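Local coordinates for protein cephalosporin hydroxylase CMCI (Streptomyces clavuligerus, PDB 2BM8) that takes part in cephamycin biosynthesis, probably in installing the methoxy group on the cephalosporin nucleus, and has the Rossmann-like fold of S-adenosylmethionine-dependent methyltransferases, at residues Y73-E79 / Y182-E186; L80-V86 / A152-I158; D109-I113 / E130-L134. The protein carries 3 engineered substitutions. All coordinates share one frame. Numbering follows the deposited sequence.

Contact 1 of 3, residues Y73-E79 / Y182-E186; sequences YHDMLWE and YFIIE
A helix lies on one face of a Rossmann-like sheet, as in class I methyltransferases, and runs nearly antiparallel to strand 182-185. Helix 73-79 and strand 182-185 have N-to-C directions 171° apart, with the axes approaching to 12.8 Å. The nearest CA pairs are Met76 to Tyr182 at 9.6 Å and Tyr73 to Ile184 at 10.8 Å, so side chains alone bridge the gap, burying 251 Å². The helix keeps regular i to i+4 bonds (Leu77 N to Tyr73 O, 2.9 Å), while Tyr182 to Ile185 are extended. Tyr73 and Met76, about one turn apart, reach the alternate residues Tyr182, Ile184 and, just past the strand end, Glu186. Met76, with chi angles t, t, m, points at the sheet and lays SD over the face of the Tyr182 ring, 4.1 Å from the centroid and 9° off the normal, a Met-aromatic contact; Met76 SD also meets Ile184 CD1 at 3.9 Å. Tyr73 (chi1 m) leaves the helix sideways, yet its ring reaches the strand: CE2 packs on Ile184 CD1 at 3.9 Å, and the hydroxyl OH donates a very short hydrogen bond, 2.5 Å, to Glu186 OE2. The other carboxylate oxygen of Glu186 forms a salt bridge with Lys65. Tyr182 OH is hydrogen-bonded to Asp214. Strands 155-159 and 228-231 flank strand 182-185, the former sharing the helix's cover through Ile156; helix 94-106 packs beside helix 67-80 through Tyr73 and Leu77, and His74 and Asp75 meet a second subunit.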
loop_
_atom_site.group_PDB
_atom_site.type_symbol
_atom_site.label_atom_id
_atom_site.label_comp_id
_atom_site.label_asym_id
_atom_site.label_seq_id
_atom_site.Cartn_x
_atom_site.Cartn_y
_atom_site.Cartn_z
ATOM N N TYR B 73 -25.502 -4.609 -11.121
ATOM C CA TYR B 73 -26.587 -5.028 -12.024
ATOM C C TYR B 73 -27.851 -5.443 -11.270
ATOM O O TYR B 73 -28.941 -5.332 -11.784
ATOM C CB TYR B 73 -26.161 -6.177 -12.948
ATOM C CG TYR B 73 -25.366 -5.738 -14.163
ATOM C CD1 TYR B 73 -24.068 -6.170 -14.350
ATOM C CD2 TYR B 73 -25.923 -4.905 -15.130
ATOM C CE1 TYR B 73 -23.328 -5.773 -15.447
ATOM C CE2 TYR B 73 -25.193 -4.500 -16.248
ATOM C CZ TYR B 73 -23.886 -4.934 -16.400
ATOM O OH TYR B 73 -23.127 -4.563 -17.494
ATOM N N HIS B 74 -27.708 -5.941 -10.058
ATOM C CA HIS B 74 -28.875 -6.329 -9.300
ATOM C C HIS B 74 -29.678 -5.087 -8.949
ATOM O O HIS B 74 -30.891 -5.063 -9.162
ATOM C CB HIS B 74 -28.496 -7.083 -8.038
ATOM C CG HIS B 74 -29.654 -7.323 -7.135
ATOM N ND1 HIS B 74 -30.101 -6.373 -6.246
ATOM C CD2 HIS B 74 -30.488 -8.381 -7.015
ATOM C CE1 HIS B 74 -31.148 -6.847 -5.595
ATOM N NE2 HIS B 74 -31.408 -8.061 -6.049
ATOM N N ASP B 75 -28.989 -4.062 -8.428
ATOM C CA ASP B 75 -29.616 -2.774 -8.097
ATOM C C ASP B 75 -30.239 -2.127 -9.330
ATOM O O ASP B 75 -31.336 -1.619 -9.270
ATOM C CB ASP B 75 -28.606 -1.796 -7.467
ATOM C CG ASP B 75 -28.061 -2.278 -6.107
ATOM O OD1 ASP B 75 -28.734 -3.118 -5.465
ATOM O OD2 ASP B 75 -26.961 -1.877 -5.618
ATOM N N MET B 76 -29.535 -2.176 -10.451
ATOM C CA MET B 76 -30.010 -1.593 -11.695
ATOM C C MET B 76 -31.271 -2.297 -12.173
ATOM O O MET B 76 -32.242 -1.661 -12.517
ATOM C CB MET B 76 -28.922 -1.689 -12.755
ATOM C CG MET B 76 -29.266 -0.997 -14.066
ATOM S SD MET B 76 -27.954 -1.217 -15.266
ATOM C CE MET B 76 -26.596 -0.337 -14.455
ATOM N N LEU B 77 -31.253 -3.619 -12.170
ATOM C CA LEU B 77 -32.426 -4.393 -12.527
ATOM C C LEU B 77 -33.615 -4.031 -11.642
ATOM O O LEU B 77 -34.713 -3.809 -12.150
ATOM C CB LEU B 77 -32.132 -5.889 -12.441
ATOM C CG LEU B 77 -31.731 -6.512 -13.772
ATOM C CD1 LEU B 77 -30.649 -5.724 -14.502
ATOM C CD2 LEU B 77 -31.294 -7.946 -13.557
ATOM N N TRP B 78 -33.366 -3.939 -10.334
ATOM C CA TRP B 78 -34.403 -3.698 -9.333
ATOM C C TRP B 78 -35.057 -2.331 -9.501
ATOM O O TRP B 78 -36.282 -2.189 -9.331
ATOM C CB TRP B 78 -33.829 -3.821 -7.923
ATOM C CG TRP B 78 -34.882 -3.725 -6.858
ATOM C CD1 TRP B 78 -35.020 -2.731 -5.923
ATOM C CD2 TRP B 78 -35.955 -4.645 -6.627
ATOM N NE1 TRP B 78 -36.109 -2.989 -5.125
ATOM C CE2 TRP B 78 -36.706 -4.151 -5.537
ATOM C CE3 TRP B 78 -36.365 -5.839 -7.235
ATOM C CZ2 TRP B 78 -37.844 -4.809 -5.039
ATOM C CZ3 TRP B 78 -37.509 -6.497 -6.741
ATOM C CH2 TRP B 78 -38.225 -5.981 -5.648
ATOM N N GLU B 79 -34.247 -1.344 -9.866
ATOM C CA GLU B 79 -34.711 0.025 -10.062
ATOM C C GLU B 79 -35.391 0.232 -11.436
ATOM O O GLU B 79 -36.473 0.798 -11.519
ATOM C CB GLU B 79 -33.528 0.984 -9.900
ATOM C CG GLU B 79 -33.765 2.421 -10.375
ATOM C CD GLU B 79 -32.500 3.259 -10.286
ATOM O OE1 GLU B 79 -31.394 2.739 -10.582
ATOM O OE2 GLU B 79 -32.596 4.437 -9.905
ATOM N N TYR B 182 -30.185 1.916 -20.834
ATOM C CA TYR B 182 -28.768 1.937 -20.538
ATOM C C TYR B 182 -27.950 1.450 -21.731
ATOM O O TYR B 182 -28.362 0.560 -22.457
ATOM C CB TYR B 182 -28.491 1.080 -19.306
ATOM C CG TYR B 182 -28.761 1.802 -18.001
ATOM C CD1 TYR B 182 -30.027 1.821 -17.435
ATOM C CD2 TYR B 182 -27.748 2.481 -17.341
ATOM C CE1 TYR B 182 -30.267 2.489 -16.241
ATOM C CE2 TYR B 182 -27.986 3.145 -16.152
ATOM C CZ TYR B 182 -29.239 3.143 -15.609
ATOM O OH TYR B 182 -29.461 3.819 -14.437
ATOM N N PHE B 183 -26.818 2.093 -21.971
ATOM C CA PHE B 183 -25.812 1.569 -22.872
ATOM C C PHE B 183 -24.553 1.465 -22.042
ATOM O O PHE B 183 -24.057 2.477 -21.571
ATOM C CB PHE B 183 -25.589 2.478 -24.086
ATOM C CG PHE B 183 -24.704 1.858 -25.157
ATOM C CD1 PHE B 183 -25.255 1.316 -26.307
ATOM C CD2 PHE B 183 -23.320 1.816 -25.010
ATOM C CE1 PHE B 183 -24.443 0.756 -27.295
ATOM C CE2 PHE B 183 -22.510 1.252 -26.003
ATOM C CZ PHE B 183 -23.080 0.726 -27.139
ATOM N N ILE B 184 -24.055 0.239 -21.875
ATOM C CA ILE B 184 -22.969 -0.053 -20.953
ATOM C C ILE B 184 -21.768 -0.689 -21.649
ATOM O O ILE B 184 -21.905 -1.669 -22.383
ATOM C CB ILE B 184 -23.477 -0.977 -19.834
ATOM C CG1 ILE B 184 -24.408 -0.185 -18.911
ATOM C CG2 ILE B 184 -22.317 -1.542 -19.029
ATOM C CD1 ILE B 184 -25.293 -1.030 -18.055
ATOM N N ILE B 185 -20.586 -0.136 -21.399
ATOM C CA ILE B 185 -19.356 -0.711 -21.928
ATOM C C ILE B 185 -18.542 -1.220 -20.770
ATOM O O ILE B 185 -18.046 -0.447 -19.970
ATOM C CB ILE B 185 -18.576 0.335 -22.741
ATOM C CG1 ILE B 185 -19.347 0.686 -24.008
ATOM C CG2 ILE B 185 -17.207 -0.206 -23.122
ATOM C CD1 ILE B 185 -19.048 2.036 -24.562
ATOM N N GLU B 186 -18.410 -2.530 -20.668
ATOM C CA GLU B 186 -17.660 -3.118 -19.567
ATOM C C GLU B 186 -16.174 -3.109 -19.914
ATOM O O GLU B 186 -15.826 -3.186 -21.082
ATOM C CB GLU B 186 -18.162 -4.534 -19.279
ATOM C CG GLU B 186 -19.638 -4.608 -18.868
ATOM C CD GLU B 186 -20.034 -5.941 -18.229
ATOM O OE1 GLU B 186 -19.177 -6.837 -18.159
ATOM O OE2 GLU B 186 -21.215 -6.098 -17.819
#

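Contact 2 of 3, residues L80-V86 / A152-I158; sequences LRPRTIV and AHPLIFI
Backbone hydrogen bonds set the register. Strands 84-86 and 155-158 run parallel (6° apart, axes 4.8 Å), pairing Thr84 with Leu155, Ile85 with Ile156 and Val86 with Phe157. The ladder is Thr84 N to Pro154 O 3.2 Å, Ile156 N to Thr84 O 3.0 Å, Val86 N to Ile156 O 2.9 Å and Ile158 N to Val86 O 2.8 Å. Before it, Arg81 leaves the helix with positive phi (53°), and a cis peptide precedes Pro154. The side-chain hydrogen bond is Thr84 OG1 (chi1 m) to Ala152 O, 2.6 Å. Among apolar contacts, Leu80 CD2 touches Pro154 CB at 3.6 Å just before the strands. Leu80 CD1 meets Ile156 CG1 at 3.9 Å and Pro82 CG meets Ile156 CD1 at 3.8 Å, on the face Ile156 shares with Ile85, whereas Val86 CG1 lies 4.1 Å from Phe157 CD1 on the other. This is the central strand pair, first beside fourth, where the strand order 3-2-1-4-5 of a Rossmann-like methyltransferase crosses from one half of the sheet to the other.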
loop_
_atom_site.group_PDB
_atom_site.type_symbol
_atom_site.label_atom_id
_atom_site.label_comp_id
_atom_site.label_asym_id
_atom_site.label_seq_id
_atom_site.Cartn_x
_atom_site.Cartn_y
_atom_site.Cartn_z
ATOM N N LEU B 80 -34.742 -0.215 -12.505
ATOM C CA LEU B 80 -35.205 0.009 -13.888
ATOM C C LEU B 80 -36.327 -0.964 -14.336
ATOM O O LEU B 80 -37.243 -0.592 -15.076
ATOM C CB LEU B 80 -34.007 -0.146 -14.821
ATOM C CG LEU B 80 -33.803 0.712 -16.075
ATOM C CD1 LEU B 80 -33.446 -0.216 -17.257
ATOM C CD2 LEU B 80 -34.945 1.661 -16.416
ATOM N N ARG B 81 -36.238 -2.213 -13.882
ATOM C CA ARG B 81 -37.146 -3.281 -14.301
ATOM C C ARG B 81 -37.180 -3.371 -15.826
ATOM O O ARG B 81 -38.211 -3.135 -16.444
ATOM C CB ARG B 81 -38.553 -3.081 -13.709
ATOM C CG ARG B 81 -38.557 -3.076 -12.183
ATOM C CD ARG B 81 -39.918 -2.855 -11.550
ATOM N NE ARG B 81 -40.859 -3.914 -11.896
ATOM C CZ ARG B 81 -40.833 -5.149 -11.408
ATOM N NH1 ARG B 81 -39.914 -5.526 -10.531
ATOM N NH2 ARG B 81 -41.744 -6.022 -11.799
ATOM N N PRO B 82 -36.046 -3.711 -16.425
ATOM C CA PRO B 82 -35.948 -3.790 -17.881
ATOM C C PRO B 82 -36.773 -4.925 -18.463
ATOM O O PRO B 82 -36.747 -6.021 -17.925
ATOM C CB PRO B 82 -34.454 -4.055 -18.123
ATOM C CG PRO B 82 -33.974 -4.704 -16.881
ATOM C CD PRO B 82 -34.774 -4.061 -15.776
ATOM N N ARG B 83 -37.505 -4.640 -19.535
ATOM C CA ARG B 83 -38.143 -5.676 -20.345
ATOM C C ARG B 83 -37.160 -6.414 -21.283
ATOM O O ARG B 83 -37.460 -7.512 -21.746
ATOM C CB ARG B 83 -39.299 -5.070 -21.158
ATOM C CG ARG B 83 -40.557 -4.743 -20.331
ATOM C CD ARG B 83 -41.622 -5.842 -20.341
ATOM N NE ARG B 83 -42.714 -5.528 -21.274
ATOM C CZ ARG B 83 -43.183 -6.334 -22.228
ATOM N NH1 ARG B 83 -42.692 -7.555 -22.420
ATOM N NH2 ARG B 83 -44.174 -5.913 -23.002
ATOM N N THR B 84 -35.994 -5.826 -21.562
ATOM C CA THR B 84 -35.033 -6.432 -22.482
ATOM C C THR B 84 -33.595 -6.178 -22.035
ATOM O O THR B 84 -33.211 -5.046 -21.814
ATOM C CB THR B 84 -35.205 -5.875 -23.924
ATOM O OG1 THR B 84 -36.576 -5.931 -24.340
ATOM C CG2 THR B 84 -34.467 -6.755 -24.939
ATOM N N ILE B 85 -32.804 -7.235 -21.910
ATOM C CA ILE B 85 -31.374 -7.093 -21.703
ATOM C C ILE B 85 -30.617 -7.733 -22.859
ATOM O O ILE B 85 -30.816 -8.902 -23.150
ATOM C CB ILE B 85 -30.978 -7.730 -20.379
ATOM C CG1 ILE B 85 -31.586 -6.924 -19.225
ATOM C CG2 ILE B 85 -29.458 -7.795 -20.250
ATOM C CD1 ILE B 85 -31.547 -7.647 -17.917
ATOM N N VAL B 86 -29.761 -6.945 -23.509
ATOM C CA VAL B 86 -28.942 -7.375 -24.634
ATOM C C VAL B 86 -27.459 -7.475 -24.252
ATOM O O VAL B 86 -26.889 -6.522 -23.732
ATOM C CB VAL B 86 -29.030 -6.364 -25.777
ATOM C CG1 VAL B 86 -28.188 -6.821 -26.959
ATOM C CG2 VAL B 86 -30.484 -6.140 -26.213
ATOM N N ALA B 152 -38.988 -4.782 -26.308
ATOM C CA ALA B 152 -39.667 -3.960 -25.309
ATOM C C ALA B 152 -38.695 -3.186 -24.421
ATOM O O ALA B 152 -37.506 -3.493 -24.347
ATOM C CB ALA B 152 -40.581 -4.823 -24.455
ATOM N N HIS B 153 -39.238 -2.176 -23.749
ATOM C CA HIS B 153 -38.453 -1.237 -22.977
ATOM C C HIS B 153 -39.024 -1.146 -21.567
ATOM O O HIS B 153 -40.188 -1.454 -21.361
ATOM C CB HIS B 153 -38.478 0.124 -23.662
ATOM C CG HIS B 153 -37.844 0.129 -25.018
ATOM N ND1 HIS B 153 -36.828 0.994 -25.362
ATOM C CD2 HIS B 153 -38.079 -0.627 -26.119
ATOM C CE1 HIS B 153 -36.471 0.776 -26.615
ATOM N NE2 HIS B 153 -37.218 -0.200 -27.098
ATOM N N PRO B 154 -38.233 -0.726 -20.586
ATOM C CA PRO B 154 -36.837 -0.308 -20.753
ATOM C C PRO B 154 -35.874 -1.408 -21.203
ATOM O O PRO B 154 -36.201 -2.603 -21.242
ATOM C CB PRO B 154 -36.444 0.165 -19.345
ATOM C CG PRO B 154 -37.700 0.391 -18.626
ATOM C CD PRO B 154 -38.675 -0.591 -19.191
ATOM N N LEU B 155 -34.657 -0.981 -21.507
ATOM C CA LEU B 155 -33.688 -1.824 -22.173
ATOM C C LEU B 155 -32.279 -1.528 -21.701
ATOM O O LEU B 155 -31.882 -0.373 -21.591
ATOM C CB LEU B 155 -33.799 -1.583 -23.665
ATOM C CG LEU B 155 -32.947 -2.434 -24.597
ATOM C CD1 LEU B 155 -33.821 -2.953 -25.767
ATOM C CD2 LEU B 155 -31.755 -1.641 -25.123
ATOM N N ILE B 156 -31.528 -2.576 -21.396
ATOM C CA ILE B 156 -30.110 -2.438 -21.088
ATOM C C ILE B 156 -29.313 -3.116 -22.205
ATOM O O ILE B 156 -29.478 -4.302 -22.451
ATOM C CB ILE B 156 -29.777 -3.092 -19.736
ATOM C CG1 ILE B 156 -30.615 -2.477 -18.621
ATOM C CG2 ILE B 156 -28.272 -2.975 -19.437
ATOM C CD1 ILE B 156 -30.466 -3.199 -17.295
ATOM N N PHE B 157 -28.461 -2.344 -22.868
ATOM C CA PHE B 157 -27.575 -2.831 -23.915
ATOM C C PHE B 157 -26.162 -2.891 -23.342
ATOM O O PHE B 157 -25.633 -1.883 -22.894
ATOM C CB PHE B 157 -27.633 -1.881 -25.114
ATOM C CG PHE B 157 -26.884 -2.371 -26.320
ATOM C CD1 PHE B 157 -27.571 -2.825 -27.444
ATOM C CD2 PHE B 157 -25.490 -2.392 -26.334
ATOM C CE1 PHE B 157 -26.887 -3.283 -28.559
ATOM C CE2 PHE B 157 -24.795 -2.861 -27.443
ATOM C CZ PHE B 157 -25.493 -3.307 -28.558
ATOM N N ILE B 158 -25.546 -4.063 -23.365
ATOM C CA ILE B 158 -24.235 -4.266 -22.742
ATOM C C ILE B 158 -23.221 -4.718 -23.785
ATOM O O ILE B 158 -23.372 -5.770 -24.395
ATOM C CB ILE B 158 -24.311 -5.304 -21.601
ATOM C CG1 ILE B 158 -25.447 -4.946 -20.643
ATOM C CG2 ILE B 158 -22.977 -5.368 -20.836
ATOM C CD1 ILE B 158 -25.663 -5.942 -19.562
#

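Contact 3 of 3, residues D109-I113 / E130-L134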
loop_
_atom_site.group_PDB
_atom_site.type_symbol
_atom_site.label_atom_id
_atom_site.label_comp_id
_atom_site.label_asym_id
_atom_site.label_seq_id
_atom_site.Cartn_x
_atom_site.Cartn_y
_atom_site.Cartn_z
ATOM N N ASP B 109 -40.918 -9.227 -16.377
ATOM C CA ASP B 109 -41.054 -9.852 -17.701
ATOM C C ASP B 109 -39.900 -9.417 -18.610
ATOM O O ASP B 109 -40.021 -8.437 -19.322
ATOM C CB ASP B 109 -42.402 -9.449 -18.337
ATOM C CG ASP B 109 -42.634 -10.092 -19.706
ATOM O OD1 ASP B 109 -41.757 -10.872 -20.154
ATOM O OD2 ASP B 109 -43.665 -9.868 -20.402
ATOM N N CYS B 110 -38.793 -10.151 -18.600
ATOM C CA CYS B 110 -37.598 -9.719 -19.320
ATOM C C CYS B 110 -37.127 -10.793 -20.290
ATOM O O CYS B 110 -36.965 -11.961 -19.915
ATOM C CB CYS B 110 -36.472 -9.341 -18.339
ATOM S SG CYS B 110 -34.992 -8.574 -19.062
ATOM N N GLN B 111 -36.915 -10.367 -21.536
ATOM C CA GLN B 111 -36.274 -11.160 -22.579
ATOM C C GLN B 111 -34.785 -10.831 -22.634
ATOM O O GLN B 111 -34.421 -9.674 -22.796
ATOM C CB GLN B 111 -36.896 -10.807 -23.934
ATOM C CG GLN B 111 -38.329 -11.231 -24.070
ATOM C CD GLN B 111 -38.465 -12.719 -23.920
ATOM O OE1 GLN B 111 -37.547 -13.456 -24.249
ATOM N NE2 GLN B 111 -39.586 -13.163 -23.401
ATOM N N VAL B 112 -33.938 -11.849 -22.490
ATOM C CA VAL B 112 -32.489 -11.682 -22.527
ATOM C C VAL B 112 -32.023 -12.110 -23.898
ATOM O O VAL B 112 -32.463 -13.134 -24.393
ATOM C CB VAL B 112 -31.791 -12.543 -21.450
ATOM C CG1 VAL B 112 -30.291 -12.332 -21.458
ATOM C CG2 VAL B 112 -32.344 -12.218 -20.076
ATOM N N ILE B 113 -31.152 -11.317 -24.510
ATOM C CA ILE B 113 -30.633 -11.589 -25.846
ATOM C C ILE B 113 -29.094 -11.557 -25.851
ATOM O O ILE B 113 -28.486 -10.613 -25.357
ATOM C CB ILE B 113 -31.211 -10.563 -26.875
ATOM C CG1 ILE B 113 -32.697 -10.842 -27.134
ATOM C CG2 ILE B 113 -30.449 -10.632 -28.207
ATOM C CD1 ILE B 113 -33.446 -9.691 -27.739
ATOM N N GLU B 130 -35.434 -20.673 -21.608
ATOM C CA GLU B 130 -36.624 -19.839 -21.597
ATOM C C GLU B 130 -36.248 -18.353 -21.463
ATOM O O GLU B 130 -35.505 -17.982 -20.576
ATOM C CB GLU B 130 -37.541 -20.257 -20.441
ATOM C CG GLU B 130 -38.957 -19.692 -20.515
ATOM C CD GLU B 130 -39.761 -19.950 -19.240
ATOM O OE1 GLU B 130 -39.252 -19.634 -18.136
ATOM O OE2 GLU B 130 -40.904 -20.463 -19.341
ATOM N N ASN B 131 -36.766 -17.530 -22.366
ATOM C CA ASN B 131 -36.526 -16.091 -22.394
ATOM C C ASN B 131 -35.064 -15.672 -22.627
ATOM O O ASN B 131 -34.651 -14.573 -22.255
ATOM C CB ASN B 131 -37.136 -15.446 -21.142
ATOM C CG ASN B 131 -38.648 -15.699 -21.044
ATOM O OD1 ASN B 131 -39.322 -15.924 -22.056
ATOM N ND2 ASN B 131 -39.175 -15.681 -19.830
ATOM N N ILE B 132 -34.293 -16.556 -23.254
ATOM C CA ILE B 132 -32.930 -16.267 -23.699
ATOM C C ILE B 132 -32.869 -16.582 -25.174
ATOM O O ILE B 132 -33.139 -17.714 -25.564
ATOM C CB ILE B 132 -31.897 -17.152 -22.991
ATOM C CG1 ILE B 132 -31.910 -16.896 -21.489
ATOM C CG2 ILE B 132 -30.500 -16.915 -23.595
ATOM C CD1 ILE B 132 -31.063 -17.876 -20.685
ATOM N N THR B 133 -32.498 -15.601 -25.988
ATOM C CA THR B 133 -32.428 -15.779 -27.434
ATOM C C THR B 133 -31.000 -15.509 -27.902
ATOM O O THR B 133 -30.419 -14.496 -27.544
ATOM C CB THR B 133 -33.435 -14.815 -28.129
ATOM O OG1 THR B 133 -34.770 -15.059 -27.661
ATOM C CG2 THR B 133 -33.538 -15.095 -29.593
ATOM N N LEU B 134 -30.443 -16.408 -28.704
ATOM C CA LEU B 134 -29.081 -16.281 -29.206
ATOM C C LEU B 134 -29.060 -15.921 -30.688
ATOM O O LEU B 134 -29.473 -16.716 -31.515
ATOM C CB LEU B 134 -28.344 -17.598 -29.019
ATOM C CG LEU B 134 -27.452 -17.801 -27.791
ATOM C CD1 LEU B 134 -28.010 -17.159 -26.553
ATOM C CD2 LEU B 134 -27.240 -19.308 -27.593
HETATM O O HOH W 1 -35.271 -13.713 -25.468
#
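Gln111 folds its side chain (chi1 and chi2 both m) over the start of the neighbouring strand, lying against Asn131: NE2 of Gln111 gives a weak hydrogen bond to OD1 of Asn131, 3.1 Å. Its other end, OE1, accepts from a water at 2.6 Å; the same water donates to Val112 O (3.1 Å) and accepts from Thr133 OG1 (2.6 Å), so it bridges the two strands on the Ile113 and Thr133 side. Asn131 takes left-handed backbone angles (63°, 24°), turning the chain from the loop into strand 132-134 while leaving its carbonyl to receive Val112 N at 2.8 Å. Thr133 N answers to Val112 O at 2.9 Å. The result is a parallel pair, Val112 with Ile132 and Ile113 with Thr133, twisted by -25°, which makes one edge of the Rossmann-like sheet: strand 132-136 is outermost in this chain, joined to strand 111-116 without an intervening helix. CA-H...O contacts fill in between, Ile132 CA to Val112 O at 3.2 Å and Ile113 CA to Thr133 O at 3.4 Å. On the opposite face Val112 CB sits 4.4 Å from Ile132 CG1, under helix 94-106, whose Arg100 packs on Ile132; Glu130 forms a salt bridge with Lys104 of that helix.

How the contacts relate
From the N terminus, helix 67-80 supplies the first half of contact 1 and strand 84-88, directly after it, the first half of contact 2. The chain then passes helix 94-106 and reaches contact 3, which closes the shortest loop when strand 132-136 returns beside strand 111-116. Strand 155-159 next closes contact 2 around contact 3, and strand 182-185, after helix 165-175, closes contact 1 around both: three nested loops, none crossing. All reach one sheet: strand 84-88 is hydrogen-bonded to strand 111-116 through Ile85 O and Ile113 N (2.8 Å), linking contacts 2 and 3, and strand 155-159 is hydrogen-bonded to strand 182-185, linking contacts 2 and 1. Contacts 1 and 3 do not touch.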